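Local atomic coordinates of flagellar brake protein YcgR (Klebsiella pneumoniae, PDB entry 5KEC), a protein that binds the second messenger c-di-GMP and probably activates transcription of type 3 fimbriae genes in response. Residues Ile59-Phe67 with Ile76-Lys84; Phe115-Cys125 with Phe137-Ala148. All coordinates share one frame; numbering follows the deposited sequence.

Contact 1. Residues Ile59-Phe67 with Ile76-Lys84; sequences IPSGHKIRF and IEFNAALTK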
loop_
_atom_site.group_PDB
_atom_site.type_symbol
_atom_site.label_atom_id
_atom_site.label_comp_id
_atom_site.label_asym_id
_atom_site.label_seq_id
_atom_site.Cartn_x
_atom_site.Cartn_y
_atom_site.Cartn_z
ATOM N N ILE B 59 9.430 10.146 -2.779
ATOM C CA ILE B 59 8.931 8.909 -2.201
ATOM C C ILE B 59 9.007 8.999 -0.684
ATOM O O ILE B 59 10.068 9.294 -0.136
ATOM C CB ILE B 59 9.753 7.700 -2.681
ATOM C CG1 ILE B 59 9.801 7.664 -4.208
ATOM C CG2 ILE B 59 9.181 6.400 -2.131
ATOM C CD1 ILE B 59 10.814 6.680 -4.761
ATOM N N PRO B 60 7.880 8.739 -0.003
ATOM C CA PRO B 60 7.820 8.819 1.462
ATOM C C PRO B 60 8.945 8.032 2.128
ATOM O O PRO B 60 9.284 6.935 1.680
ATOM C CB PRO B 60 6.458 8.192 1.798
ATOM C CG PRO B 60 6.023 7.472 0.550
ATOM C CD PRO B 60 6.615 8.257 -0.579
ATOM N N SER B 61 9.516 8.596 3.187
ATOM C CA SER B 61 10.603 7.944 3.906
ATOM C C SER B 61 10.119 7.382 5.241
ATOM O O SER B 61 8.952 7.538 5.604
ATOM C CB SER B 61 11.755 8.926 4.132
ATOM O OG SER B 61 12.872 8.285 4.724
ATOM N N GLY B 62 11.021 6.724 5.964
ATOM C CA GLY B 62 10.703 6.160 7.264
ATOM C C GLY B 62 9.522 5.212 7.212
ATOM O O GLY B 62 8.795 5.045 8.193
ATOM N N HIS B 63 9.333 4.586 6.055
ATOM C CA HIS B 63 8.212 3.684 5.842
ATOM C C HIS B 63 8.595 2.623 4.816
ATOM O O HIS B 63 9.301 2.912 3.851
ATOM C CB HIS B 63 6.991 4.478 5.368
ATOM C CG HIS B 63 5.764 3.646 5.168
ATOM N ND1 HIS B 63 5.212 2.880 6.172
ATOM C CD2 HIS B 63 4.977 3.466 4.080
ATOM C CE1 HIS B 63 4.139 2.260 5.709
ATOM N NE2 HIS B 63 3.976 2.598 4.443
ATOM N N LYS B 64 8.147 1.393 5.037
ATOM C CA LYS B 64 8.391 0.312 4.088
ATOM C C LYS B 64 7.646 0.560 2.775
ATOM O O LYS B 64 6.443 0.823 2.773
ATOM C CB LYS B 64 7.972 -1.036 4.684
ATOM C CG LYS B 64 8.965 -1.626 5.674
ATOM C CD LYS B 64 10.243 -2.069 4.984
ATOM C CE LYS B 64 11.120 -2.894 5.910
ATOM N NZ LYS B 64 10.456 -4.158 6.344
ATOM N N ILE B 65 8.368 0.476 1.664
ATOM C CA ILE B 65 7.781 0.696 0.347
ATOM C C ILE B 65 7.585 -0.629 -0.391
ATOM O O ILE B 65 8.436 -1.515 -0.328
ATOM C CB ILE B 65 8.663 1.642 -0.501
ATOM C CG1 ILE B 65 9.008 2.906 0.291
ATOM C CG2 ILE B 65 7.975 2.005 -1.802
ATOM C CD1 ILE B 65 7.794 3.681 0.760
ATOM N N ARG B 66 6.460 -0.763 -1.085
ATOM C CA ARG B 66 6.180 -1.966 -1.865
ATOM C C ARG B 66 6.873 -1.944 -3.230
ATOM O O ARG B 66 6.791 -0.958 -3.968
ATOM C CB ARG B 66 4.670 -2.152 -2.044
ATOM C CG ARG B 66 4.047 -3.142 -1.072
ATOM C CD ARG B 66 4.229 -4.578 -1.549
ATOM N NE ARG B 66 3.006 -5.108 -2.146
ATOM C CZ ARG B 66 1.978 -5.567 -1.440
ATOM N NH1 ARG B 66 2.031 -5.554 -0.115
ATOM N NH2 ARG B 66 0.899 -6.034 -2.054
ATOM N N PHE B 67 7.557 -3.040 -3.555
ATOM C CA PHE B 67 8.211 -3.181 -4.849
ATOM C C PHE B 67 7.752 -4.433 -5.575
ATOM O O PHE B 67 7.305 -5.406 -4.954
ATOM C CB PHE B 67 9.726 -3.264 -4.689
ATOM C CG PHE B 67 10.355 -2.011 -4.167
ATOM C CD1 PHE B 67 10.966 -1.117 -5.030
ATOM C CD2 PHE B 67 10.352 -1.732 -2.809
ATOM C CE1 PHE B 67 11.556 0.039 -4.544
ATOM C CE2 PHE B 67 10.936 -0.585 -2.330
ATOM C CZ PHE B 67 11.535 0.302 -3.201
ATOM N N ILE B 76 8.666 -10.728 -8.514
ATOM C CA ILE B 76 9.273 -10.851 -7.196
ATOM C C ILE B 76 8.830 -9.679 -6.340
ATOM O O ILE B 76 9.264 -8.544 -6.556
ATOM C CB ILE B 76 10.811 -10.855 -7.278
ATOM C CG1 ILE B 76 11.286 -11.834 -8.356
ATOM C CG2 ILE B 76 11.413 -11.187 -5.922
ATOM C CD1 ILE B 76 12.774 -11.777 -8.614
ATOM N N GLU B 77 7.956 -9.940 -5.374
ATOM C CA GLU B 77 7.484 -8.860 -4.522
ATOM C C GLU B 77 8.192 -8.809 -3.170
ATOM O O GLU B 77 8.574 -9.835 -2.597
ATOM C CB GLU B 77 5.963 -8.902 -4.354
ATOM C CG GLU B 77 5.427 -10.055 -3.540
ATOM C CD GLU B 77 3.911 -10.028 -3.469
ATOM O OE1 GLU B 77 3.266 -10.331 -4.495
ATOM O OE2 GLU B 77 3.367 -9.685 -2.398
ATOM N N PHE B 78 8.375 -7.594 -2.677
ATOM C CA PHE B 78 9.065 -7.383 -1.423
ATOM C C PHE B 78 8.804 -5.966 -0.941
ATOM O O PHE B 78 8.276 -5.138 -1.681
ATOM C CB PHE B 78 10.568 -7.620 -1.595
ATOM C CG PHE B 78 11.213 -6.715 -2.600
ATOM C CD1 PHE B 78 11.870 -5.566 -2.195
ATOM C CD2 PHE B 78 11.156 -7.010 -3.958
ATOM C CE1 PHE B 78 12.471 -4.728 -3.124
ATOM C CE2 PHE B 78 11.755 -6.179 -4.891
ATOM C CZ PHE B 78 12.414 -5.038 -4.470
ATOM N N ASN B 79 9.162 -5.701 0.308
ATOM C CA ASN B 79 9.076 -4.365 0.863
ATOM C C ASN B 79 10.469 -3.945 1.265
ATOM O O ASN B 79 11.297 -4.790 1.590
ATOM C CB ASN B 79 8.147 -4.343 2.075
ATOM C CG ASN B 79 6.715 -4.681 1.714
ATOM O OD1 ASN B 79 5.921 -3.798 1.389
ATOM N ND2 ASN B 79 6.376 -5.965 1.766
ATOM N N ALA B 80 10.737 -2.647 1.234
ATOM C CA ALA B 80 12.044 -2.151 1.623
ATOM C C ALA B 80 11.945 -0.710 2.078
ATOM O O ALA B 80 11.177 0.082 1.532
ATOM C CB ALA B 80 13.047 -2.290 0.474
ATOM N N ALA B 81 12.725 -0.377 3.095
ATOM C CA ALA B 81 12.728 0.971 3.632
ATOM C C ALA B 81 13.852 1.786 3.006
ATOM O O ALA B 81 14.920 1.261 2.685
ATOM C CB ALA B 81 12.873 0.937 5.154
ATOM N N LEU B 82 13.594 3.076 2.840
ATOM C CA LEU B 82 14.565 4.006 2.292
ATOM C C LEU B 82 15.602 4.318 3.361
ATOM O O LEU B 82 15.252 4.597 4.508
ATOM C CB LEU B 82 13.842 5.279 1.849
ATOM C CG LEU B 82 14.539 6.365 1.033
ATOM C CD1 LEU B 82 13.483 7.301 0.470
ATOM C CD2 LEU B 82 15.548 7.137 1.867
ATOM N N THR B 83 16.875 4.263 2.988
ATOM C CA THR B 83 17.954 4.538 3.931
ATOM C C THR B 83 18.646 5.865 3.625
ATOM O O THR B 83 18.988 6.619 4.536
ATOM C CB THR B 83 19.009 3.415 3.933
ATOM O OG1 THR B 83 19.655 3.362 2.656
ATOM C CG2 THR B 83 18.357 2.072 4.229
ATOM N N LYS B 84 18.848 6.143 2.340
ATOM C CA LYS B 84 19.546 7.350 1.910
ATOM C C LYS B 84 18.855 7.961 0.702
ATOM O O LYS B 84 18.137 7.273 -0.028
ATOM C CB LYS B 84 20.992 7.026 1.528
ATOM C CG LYS B 84 21.745 6.183 2.537
ATOM C CD LYS B 84 22.991 5.571 1.913
ATOM C CE LYS B 84 23.677 4.611 2.872
ATOM N NZ LYS B 84 24.768 3.856 2.202
#
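F78 carries its CG between its own backbone N and carbonyl carbon (chi1 60°), which brings one face of its ring under F67 CB, while F67 turns its CG beside the backbone N (chi1 -66°) and so directs its own ring alongside that of F78 and toward A80. F67 CB sits 3.5 Å from the centroid of the F78 ring, a CH-pi contact displaced toward the rim. The two ring planes are within 3° of parallel, yet they are slid so far apart that they barely overlap. Beyond them F67 CE2 reaches A80 CB at 3.9 Å, and F98 and F51 meet the F67 ring edge-to-face, as F20 meets that of F78. The backbones are paired antiparallel at I65 with A80 and F67 with F78. I65 N gives A80 O a bond of 2.8 Å, and A80 N returns one to I65 O; F67 N bonds to F78 O, whereas the return bond from F78 N to F67 O is weak. On the other face of the sheet R66 CG lies 3.2 Å from N79 OD1; beyond it the chain bends at chi2 and chi3, with guanidinium and amide planes steeply inclined. E77 OE2 stands over a face of that guanidinium, too far for a salt bridge; it has one with R111, a c-di-GMP-binding arginine. K64 runs its aliphatic chain across the neighbouring strand, CD 3.5 Å from A81 N. At the far end L82 CD1 packs near I59 O. This is a beta hairpin of the YcgR-like domain, with an aromatic inner face and a polar outer one.

Contact 2. Residues Phe115-Cys125 with Phe137-Ala148; sequences FRLRHEHDFYC and FDIKDISDGGCA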
loop_
_atom_site.group_PDB
_atom_site.type_symbol
_atom_site.label_atom_id
_atom_site.label_comp_id
_atom_site.label_asym_id
_atom_site.label_seq_id
_atom_site.Cartn_x
_atom_site.Cartn_y
_atom_site.Cartn_z
ATOM N N PHE B 115 -5.107 -1.026 -5.242
ATOM C CA PHE B 115 -6.496 -1.389 -5.508
ATOM C C PHE B 115 -7.259 -1.744 -4.235
ATOM O O PHE B 115 -6.710 -2.367 -3.322
ATOM C CB PHE B 115 -6.572 -2.549 -6.504
ATOM C CG PHE B 115 -6.337 -2.139 -7.934
ATOM C CD1 PHE B 115 -7.405 -1.835 -8.767
ATOM C CD2 PHE B 115 -5.050 -2.052 -8.443
ATOM C CE1 PHE B 115 -7.192 -1.460 -10.084
ATOM C CE2 PHE B 115 -4.834 -1.677 -9.761
ATOM C CZ PHE B 115 -5.909 -1.382 -10.579
ATOM N N ARG B 116 -8.529 -1.346 -4.186
ATOM C CA ARG B 116 -9.389 -1.638 -3.043
ATOM C C ARG B 116 -10.712 -2.238 -3.508
ATOM O O ARG B 116 -11.194 -1.931 -4.597
ATOM C CB ARG B 116 -9.618 -0.379 -2.194
ATOM C CG ARG B 116 -8.342 0.165 -1.543
ATOM C CD ARG B 116 -8.594 1.426 -0.717
ATOM N NE ARG B 116 -9.372 2.420 -1.455
ATOM C CZ ARG B 116 -8.860 3.276 -2.336
ATOM N NH1 ARG B 116 -7.560 3.265 -2.596
ATOM N NH2 ARG B 116 -9.651 4.141 -2.960
ATOM N N LEU B 117 -11.295 -3.094 -2.676
ATOM C CA LEU B 117 -12.485 -3.850 -3.057
ATOM C C LEU B 117 -13.802 -3.164 -2.685
ATOM O O LEU B 117 -14.031 -2.816 -1.527
ATOM C CB LEU B 117 -12.424 -5.247 -2.438
ATOM C CG LEU B 117 -13.563 -6.219 -2.741
ATOM C CD1 LEU B 117 -13.741 -6.393 -4.244
ATOM C CD2 LEU B 117 -13.282 -7.556 -2.072
ATOM N N ARG B 118 -14.668 -2.982 -3.679
ATOM C CA ARG B 118 -16.007 -2.441 -3.463
ATOM C C ARG B 118 -16.893 -3.531 -2.869
ATOM O O ARG B 118 -16.650 -4.713 -3.094
ATOM C CB ARG B 118 -16.583 -1.940 -4.790
ATOM C CG ARG B 118 -17.929 -1.239 -4.679
ATOM C CD ARG B 118 -18.331 -0.608 -6.010
ATOM N NE ARG B 118 -18.327 -1.575 -7.107
ATOM C CZ ARG B 118 -19.396 -2.256 -7.509
ATOM N NH1 ARG B 118 -20.566 -2.078 -6.909
ATOM N NH2 ARG B 118 -19.297 -3.114 -8.515
ATOM N N HIS B 119 -17.914 -3.147 -2.106
ATOM C CA HIS B 119 -18.741 -4.140 -1.419
ATOM C C HIS B 119 -20.164 -3.656 -1.142
ATOM O O HIS B 119 -20.511 -2.513 -1.429
ATOM C CB HIS B 119 -18.065 -4.583 -0.117
ATOM C CG HIS B 119 -17.832 -3.464 0.851
ATOM N ND1 HIS B 119 -18.788 -3.055 1.756
ATOM C CD2 HIS B 119 -16.759 -2.663 1.047
ATOM C CE1 HIS B 119 -18.309 -2.054 2.474
ATOM N NE2 HIS B 119 -17.081 -1.795 2.063
ATOM N N GLU B 120 -20.988 -4.536 -0.582
ATOM C CA GLU B 120 -22.381 -4.203 -0.283
ATOM C C GLU B 120 -22.643 -4.057 1.222
ATOM O O GLU B 120 -23.670 -3.512 1.636
ATOM C CB GLU B 120 -23.323 -5.248 -0.898
ATOM C CG GLU B 120 -24.802 -5.014 -0.611
ATOM C CD GLU B 120 -25.293 -5.787 0.601
ATOM O OE1 GLU B 120 -25.032 -7.007 0.668
ATOM O OE2 GLU B 120 -25.932 -5.179 1.487
ATOM N N HIS B 121 -21.701 -4.533 2.030
ATOM C CA HIS B 121 -21.848 -4.534 3.483
ATOM C C HIS B 121 -22.078 -3.150 4.104
ATOM O O HIS B 121 -21.693 -2.126 3.542
ATOM C CB HIS B 121 -20.642 -5.212 4.139
ATOM C CG HIS B 121 -20.645 -6.703 4.012
ATOM N ND1 HIS B 121 -21.199 -7.530 4.967
ATOM C CD2 HIS B 121 -20.161 -7.519 3.045
ATOM C CE1 HIS B 121 -21.056 -8.790 4.592
ATOM N NE2 HIS B 121 -20.428 -8.810 3.431
ATOM N N ASP B 122 -22.715 -3.150 5.272
ATOM C CA ASP B 122 -23.005 -1.936 6.030
ATOM C C ASP B 122 -21.828 -1.580 6.937
ATOM O O ASP B 122 -21.924 -1.698 8.152
ATOM C CB ASP B 122 -24.245 -2.162 6.901
ATOM C CG ASP B 122 -25.395 -1.240 6.544
ATOM O OD1 ASP B 122 -25.323 -0.554 5.502
ATOM O OD2 ASP B 122 -26.383 -1.214 7.308
ATOM N N PHE B 123 -20.718 -1.156 6.346
ATOM C CA PHE B 123 -19.522 -0.845 7.118
ATOM C C PHE B 123 -19.397 0.660 7.276
ATOM O O PHE B 123 -19.613 1.404 6.324
ATOM C CB PHE B 123 -18.272 -1.393 6.424
ATOM C CG PHE B 123 -18.220 -2.900 6.338
ATOM C CD1 PHE B 123 -19.049 -3.692 7.115
ATOM C CD2 PHE B 123 -17.326 -3.520 5.476
ATOM C CE1 PHE B 123 -18.985 -5.078 7.041
ATOM C CE2 PHE B 123 -17.258 -4.903 5.389
ATOM C CZ PHE B 123 -18.087 -5.686 6.175
ATOM N N TYR B 124 -19.044 1.106 8.478
ATOM C CA TYR B 124 -18.898 2.534 8.748
ATOM C C TYR B 124 -17.627 2.772 9.553
ATOM O O TYR B 124 -17.041 1.830 10.097
ATOM C CB TYR B 124 -20.113 3.073 9.520
ATOM C CG TYR B 124 -21.423 3.018 8.762
ATOM C CD1 TYR B 124 -21.848 4.093 7.992
ATOM C CD2 TYR B 124 -22.239 1.888 8.819
ATOM C CE1 TYR B 124 -23.048 4.046 7.294
ATOM C CE2 TYR B 124 -23.438 1.831 8.125
ATOM C CZ TYR B 124 -23.838 2.913 7.363
ATOM O OH TYR B 124 -25.030 2.867 6.673
ATOM N N CYS B 125 -17.192 4.025 9.612
ATOM C CA CYS B 125 -16.082 4.411 10.476
ATOM C C CYS B 125 -16.500 5.607 11.317
ATOM O O CYS B 125 -16.906 6.645 10.780
ATOM C CB CYS B 125 -14.848 4.768 9.655
ATOM S SG CYS B 125 -13.482 5.416 10.642
ATOM N N PHE B 137 -18.168 8.009 8.750
ATOM C CA PHE B 137 -17.899 7.779 7.336
ATOM C C PHE B 137 -18.477 6.447 6.882
ATOM O O PHE B 137 -18.477 5.478 7.639
ATOM C CB PHE B 137 -16.394 7.765 7.067
ATOM C CG PHE B 137 -15.701 9.080 7.323
ATOM C CD1 PHE B 137 -15.768 10.105 6.397
ATOM C CD2 PHE B 137 -14.941 9.268 8.468
ATOM C CE1 PHE B 137 -15.118 11.306 6.624
ATOM C CE2 PHE B 137 -14.285 10.462 8.697
ATOM C CZ PHE B 137 -14.376 11.483 7.776
ATOM N N ASP B 138 -18.972 6.402 5.646
ATOM C CA ASP B 138 -19.248 5.132 4.995
ATOM C C ASP B 138 -17.926 4.539 4.545
ATOM O O ASP B 138 -17.111 5.223 3.922
ATOM C CB ASP B 138 -20.149 5.325 3.773
ATOM C CG ASP B 138 -21.610 5.487 4.140
ATOM O OD1 ASP B 138 -21.901 5.955 5.264
ATOM O OD2 ASP B 138 -22.468 5.145 3.300
ATOM N N ILE B 139 -17.701 3.271 4.858
ATOM C CA ILE B 139 -16.537 2.570 4.326
ATOM C C ILE B 139 -16.922 2.002 2.962
ATOM O O ILE B 139 -17.632 0.998 2.878
ATOM C CB ILE B 139 -16.081 1.447 5.268
ATOM C CG1 ILE B 139 -15.667 2.037 6.614
ATOM C CG2 ILE B 139 -14.923 0.649 4.649
ATOM C CD1 ILE B 139 -15.153 1.011 7.594
ATOM N N LYS B 140 -16.474 2.659 1.894
ATOM C CA LYS B 140 -16.947 2.322 0.553
ATOM C C LYS B 140 -16.189 1.143 -0.036
ATOM O O LYS B 140 -16.779 0.255 -0.653
ATOM C CB LYS B 140 -16.850 3.532 -0.384
ATOM C CG LYS B 140 -17.717 4.702 0.027
ATOM C CD LYS B 140 -19.168 4.286 0.198
ATOM C CE LYS B 140 -19.817 3.928 -1.133
ATOM N NZ LYS B 140 -21.255 3.569 -0.961
ATOM N N ASP B 141 -14.875 1.144 0.133
ATOM C CA ASP B 141 -14.080 -0.003 -0.276
ATOM C C ASP B 141 -12.967 -0.247 0.724
ATOM O O ASP B 141 -12.731 0.566 1.620
ATOM C CB ASP B 141 -13.530 0.165 -1.696
ATOM C CG ASP B 141 -12.643 1.376 -1.841
ATOM O OD1 ASP B 141 -11.930 1.709 -0.870
ATOM O OD2 ASP B 141 -12.655 1.990 -2.930
ATOM N N ILE B 142 -12.287 -1.371 0.575
ATOM C CA ILE B 142 -11.334 -1.792 1.585
ATOM C C ILE B 142 -10.325 -2.784 1.014
ATOM O O ILE B 142 -10.664 -3.637 0.190
ATOM C CB ILE B 142 -12.078 -2.408 2.800
ATOM C CG1 ILE B 142 -11.132 -2.637 3.974
ATOM C CG2 ILE B 142 -12.787 -3.697 2.405
ATOM C CD1 ILE B 142 -11.835 -3.162 5.205
ATOM N N SER B 143 -9.073 -2.635 1.428
ATOM C CA SER B 143 -8.041 -3.616 1.136
ATOM C C SER B 143 -7.451 -3.995 2.482
ATOM O O SER B 143 -8.026 -3.665 3.518
ATOM C CB SER B 143 -6.972 -3.032 0.214
ATOM O OG SER B 143 -6.273 -1.974 0.844
ATOM N N ASP B 144 -6.320 -4.688 2.486
ATOM C CA ASP B 144 -5.694 -5.053 3.751
ATOM C C ASP B 144 -4.770 -3.941 4.228
ATOM O O ASP B 144 -4.225 -4.004 5.329
ATOM C CB ASP B 144 -4.948 -6.386 3.640
ATOM C CG ASP B 144 -3.950 -6.401 2.512
ATOM O OD1 ASP B 144 -3.695 -7.496 1.966
ATOM O OD2 ASP B 144 -3.418 -5.322 2.173
ATOM N N GLY B 145 -4.616 -2.913 3.402
ATOM C CA GLY B 145 -3.739 -1.808 3.736
ATOM C C GLY B 145 -4.474 -0.499 3.955
ATOM O O GLY B 145 -3.923 0.446 4.522
ATOM N N GLY B 146 -5.720 -0.433 3.501
ATOM C CA GLY B 146 -6.493 0.781 3.676
ATOM C C GLY B 146 -7.940 0.682 3.242
ATOM O O GLY B 146 -8.474 -0.407 3.018
ATOM N N CYS B 147 -8.579 1.839 3.127
ATOM C CA CYS B 147 -9.988 1.898 2.785
ATOM C C CYS B 147 -10.333 3.288 2.298
ATOM O O CYS B 147 -9.608 4.248 2.563
ATOM C CB CYS B 147 -10.842 1.564 4.007
ATOM S SG CYS B 147 -10.649 2.757 5.351
ATOM N N ALA B 148 -11.440 3.384 1.571
ATOM C CA ALA B 148 -11.988 4.668 1.170
ATOM C C ALA B 148 -13.200 4.963 2.033
ATOM O O ALA B 148 -14.100 4.129 2.161
ATOM C CB ALA B 148 -12.381 4.655 -0.308
#
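R116 to R118 runs antiparallel to D141 to S143, with L117 and I142 exchanging backbone bonds, the chain then swings away, and pairing resumes from F123 to C125 against F137 to I139, where C125 and F137 bond each way and I139 N bonds to F123 O. The chief side-chain contact is a salt bridge: R116 NE reaches D141 OD1 at 2.7 Å. The oxygen lies in the guanidinium plane, but NE approaches from above the carboxylate plane, and the two planes stand 58° apart. D141 can meet it because its CG sits between the backbone N and the carbonyl carbon (chi1 60°). A148 N adds a weak bond, so D141 OD1 takes two, a strong one from R116 NE and a weak one from within its own segment. S143 OG accepts from G145 N and G146 N, an ST turn and ST motif that shape the bend between the strands. D141, S143 and G146 all bind c-di-GMP in the ligand-bound protein; in this ligand-free model the salt bridge helps fix the rotation of D141, which may affect how it meets the ligand. H119 brings NE2 to 3.0 Å from I139 O. Further along, Y124 and D138 lie side by side, CE1 of Y124 3.0 Å from D138 OD1, while I139 CB packs on F123 CB at 3.8 Å. Around this, L117 rests on L227 and I228 of helix 214-234, F123 on L172, A173 and Y175, and strand 199-210 touches R116 through S206 and F137 through I205.

Overall arrangement
Contact 1 and contact 2 belong to separate antiparallel sheets on opposite sides of the chain's centre, their centres about 25 Å apart and their nearest atoms about 6 Å apart without touching. Each is partly buried, and they follow one another along the chain. Contact 1 is one hairpin; contact 2 adds to its hairpin the short strand 117-118 and the turn into 146-151. Contact 1 buries mainly aromatic rings, with charged and amide groups toward the outer face; contact 2 rests more on polar pairing, its buried part made of F123, C125, F137, I139 and I142, with C147 and A148 behind. Contact 1 borders the c-di-GMP site, where E77 bridges to R111; contact 2 supplies D141, S143 and G146.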